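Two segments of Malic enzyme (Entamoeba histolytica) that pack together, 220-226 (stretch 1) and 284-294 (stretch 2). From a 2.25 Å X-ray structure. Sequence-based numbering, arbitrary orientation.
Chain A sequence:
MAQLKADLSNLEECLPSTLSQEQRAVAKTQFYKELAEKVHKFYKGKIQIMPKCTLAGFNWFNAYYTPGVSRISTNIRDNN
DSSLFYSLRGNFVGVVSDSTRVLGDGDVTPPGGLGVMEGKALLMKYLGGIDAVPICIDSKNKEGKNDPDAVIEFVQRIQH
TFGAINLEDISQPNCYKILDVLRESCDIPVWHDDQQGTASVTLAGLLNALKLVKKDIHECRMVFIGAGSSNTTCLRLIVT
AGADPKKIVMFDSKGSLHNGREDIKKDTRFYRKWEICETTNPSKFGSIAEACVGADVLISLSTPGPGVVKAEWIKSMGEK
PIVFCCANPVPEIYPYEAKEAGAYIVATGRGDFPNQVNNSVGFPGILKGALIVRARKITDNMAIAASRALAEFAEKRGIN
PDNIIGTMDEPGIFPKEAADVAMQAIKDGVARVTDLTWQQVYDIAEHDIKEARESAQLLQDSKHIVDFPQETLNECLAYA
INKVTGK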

# COMPACT_ATOMS: atom_id res chain seq x y z
N CYS A 220 16.84 41.06 -7.00
CA CYS A 220 15.99 41.06 -5.78
C CYS A 220 16.65 40.73 -4.43
O CYS A 220 17.32 39.72 -4.29
N ARG A 221 16.39 41.55 -3.43
CA ARG A 221 16.80 41.18 -2.11
C ARG A 221 15.75 40.22 -1.52
O ARG A 221 14.55 40.53 -1.41
N MET A 222 16.21 39.06 -1.11
CA MET A 222 15.31 38.05 -0.58
C MET A 222 15.65 37.67 0.87
O MET A 222 16.81 37.31 1.14
N VAL A 223 14.67 37.77 1.78
CA VAL A 223 14.82 37.32 3.17
C VAL A 223 14.04 36.00 3.46
O VAL A 223 12.82 35.96 3.31
N PHE A 224 14.75 34.96 3.92
CA PHE A 224 14.15 33.69 4.29
C PHE A 224 14.00 33.49 5.81
O PHE A 224 15.00 33.47 6.52
N ILE A 225 12.76 33.39 6.30
CA ILE A 225 12.49 33.23 7.75
C ILE A 225 12.35 31.74 8.02
O ILE A 225 11.33 31.11 7.62
N GLY A 226 13.39 31.16 8.64
CA GLY A 226 13.43 29.74 8.97
C GLY A 226 14.52 29.03 8.18
O GLY A 226 14.69 29.32 7.01
N LYS A 284 26.01 40.33 7.12
CA LYS A 284 25.78 39.87 8.51
C LYS A 284 24.59 40.50 9.21
O LYS A 284 24.71 40.89 10.37
N PHE A 285 23.44 40.61 8.55
CA PHE A 285 22.28 41.27 9.16
C PHE A 285 22.00 40.83 10.59
O PHE A 285 22.02 39.64 10.89
N GLY A 286 21.70 41.79 11.46
CA GLY A 286 21.68 41.53 12.88
C GLY A 286 20.30 41.34 13.44
O GLY A 286 20.16 41.02 14.61
N SER A 287 19.28 41.56 12.61
CA SER A 287 17.90 41.26 12.98
C SER A 287 16.99 41.16 11.75
O SER A 287 17.15 41.92 10.76
N ILE A 288 16.02 40.25 11.82
CA ILE A 288 15.03 40.07 10.75
C ILE A 288 14.55 41.43 10.26
O ILE A 288 14.45 41.64 9.07
N ALA A 289 14.24 42.33 11.19
CA ALA A 289 13.77 43.70 10.86
C ALA A 289 14.78 44.56 10.07
O ALA A 289 14.37 45.40 9.26
N GLU A 290 16.08 44.38 10.34
CA GLU A 290 17.14 45.07 9.60
C GLU A 290 17.17 44.49 8.20
O GLU A 290 17.26 45.20 7.20
N ALA A 291 17.09 43.18 8.12
CA ALA A 291 17.05 42.52 6.85
C ALA A 291 15.86 43.00 5.98
O ALA A 291 16.04 43.29 4.81
N CYS A 292 14.68 43.13 6.58
CA CYS A 292 13.47 43.29 5.81
C CYS A 292 13.31 44.63 5.14
O CYS A 292 12.74 44.72 4.04
N VAL A 293 13.78 45.70 5.78
CA VAL A 293 13.66 47.04 5.16
C VAL A 293 14.26 47.04 3.75
O VAL A 293 15.34 46.49 3.50
N GLY A 294 13.49 47.57 2.81
CA GLY A 294 13.85 47.50 1.39
C GLY A 294 13.83 46.14 0.69
O GLY A 294 14.16 46.06 -0.49

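Strand 222-225 lies against helix 288-292, the two running nearly antiparallel at 154° with their axes 9.1 Å apart at closest approach. The register follows from this: R221 sits opposite G294, V223 opposite C292 and I225 opposite I288, so that alternate residues of stretch 1 meet the helix in turn. C220, M222 and F224 make no contact with it, as expected for the other side of an extended chain. The contact is small, burying 330 Å² in all, and combines a polar end at R221 with an apolar line along the strand.

The polar interactions centre on R221, which has the largest covered area of any residue in the two stretches. Its CA-to-CB bond points toward stretch 2, and the side chain, with chi1 m, chi2 t and chi3 p, brings the guanidinium to the C-terminal end of the helix. There it donates two hydrogen bonds to one acceptor: R221 NH2 donates to A291 O at 2.9 Å and R221 NH1 to the same A291 O at 3.2 Å. The carbonyl lies near the guanidinium plane, at its edge, where the N-H groups can converge on it. The backbone beyond the helix also comes close, with R221 NH1 3.0 Å from V293 O and 3.6 Å from G294 C. The arginine thus serves a main-chain carbonyl near the helix end rather than an acidic side chain. F285, pointing toward stretch 1 with chi1 m, adds a further neighbour: its CZ is 3.2 Å from R221 NH2, in an oblique approach.

Apolar packing continues along the strand. V223 points toward the helix and, with chi1 t, places CG2 3.9 Å from A291 CB and CG1 4.4 Å from C292 SG. V223 packs against A291 and C292, A291 with its CA-to-CB bond sideways and C292 with its own pointing away (chi1 m). I225 leaves the strand sideways, but its m, m conformation carries the end of the side chain nearer, and CD1 meets I288 CG2 at 3.4 Å, a tight contact. I288 is itself sideways, with chi1 m and chi2 t.

Within stretch 2, the start of the helix is capped by S287 at the N-cap position. Its side chain, chi1 p, accepts a capping bond from E290 N to S287 OG at 3.2 Å, and S287 OG in turn donates a weak bond to E290 OE1 at 3.3 Å. E290 points away from stretch 1 and S287 is out of its reach, so this pair takes no part in the contact.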

# COMPACT_ATOMS: atom_id res chain seq x y z
CB CYS A 220 14.80 40.16 -5.94
SG CYS A 220 13.70 40.70 -7.23
CB ARG A 221 16.99 42.44 -1.24
CG ARG A 221 18.22 43.35 -1.60
CD ARG A 221 18.44 44.42 -0.46
NE ARG A 221 18.69 43.69 0.79
CZ ARG A 221 17.86 43.65 1.84
NH1 ARG A 221 16.72 44.34 1.87
NH2 ARG A 221 18.18 42.88 2.86
CB MET A 222 15.35 36.83 -1.48
CG MET A 222 14.92 37.17 -2.91
SD MET A 222 14.90 35.65 -3.83
CE MET A 222 14.83 36.27 -5.54
CB VAL A 223 14.33 38.38 4.18
CG1 VAL A 223 14.53 37.89 5.66
CG2 VAL A 223 15.03 39.71 3.93
CB PHE A 224 14.96 32.55 3.71
CG PHE A 224 14.94 32.51 2.20
CD1 PHE A 224 15.73 33.39 1.45
CD2 PHE A 224 14.16 31.56 1.53
CE1 PHE A 224 15.72 33.34 0.01
CE2 PHE A 224 14.16 31.48 0.11
CZ PHE A 224 14.92 32.38 -0.66
CB ILE A 225 11.20 33.93 8.25
CG1 ILE A 225 11.04 35.36 7.71
CG2 ILE A 225 11.05 33.84 9.80
CD1 ILE A 225 12.03 36.34 8.13
CB LYS A 284 27.01 40.13 9.38
CG LYS A 284 27.81 38.88 9.74
CD LYS A 284 28.76 38.46 8.65
CE LYS A 284 30.03 37.88 9.27
NZ LYS A 284 31.19 38.12 8.38
CB PHE A 285 21.03 41.03 8.32
CG PHE A 285 20.93 41.90 7.10
CD1 PHE A 285 21.04 41.34 5.83
CD2 PHE A 285 20.71 43.28 7.23
CE1 PHE A 285 20.91 42.14 4.68
CE2 PHE A 285 20.58 44.09 6.10
CZ PHE A 285 20.68 43.51 4.81
CB SER A 287 17.36 42.32 13.94
OG SER A 287 17.04 43.51 13.25
CB ILE A 288 13.80 39.23 11.17
CG1 ILE A 288 14.22 37.84 11.64
CG2 ILE A 288 12.82 39.11 10.00
CD1 ILE A 288 13.13 37.09 12.46
CB ALA A 289 13.32 44.43 12.14
CB GLU A 290 18.53 44.91 10.28
CG GLU A 290 18.77 45.89 11.52
CD GLU A 290 19.99 45.50 12.44
OE1 GLU A 290 19.80 45.33 13.67
OE2 GLU A 290 21.12 45.37 11.91
CB ALA A 291 17.02 41.03 7.05
CB CYS A 292 12.24 42.97 6.67
SG CYS A 292 12.01 41.22 6.88
CB VAL A 293 14.19 48.18 6.11
CG1 VAL A 293 15.36 47.67 6.98
CG2 VAL A 293 14.52 49.49 5.35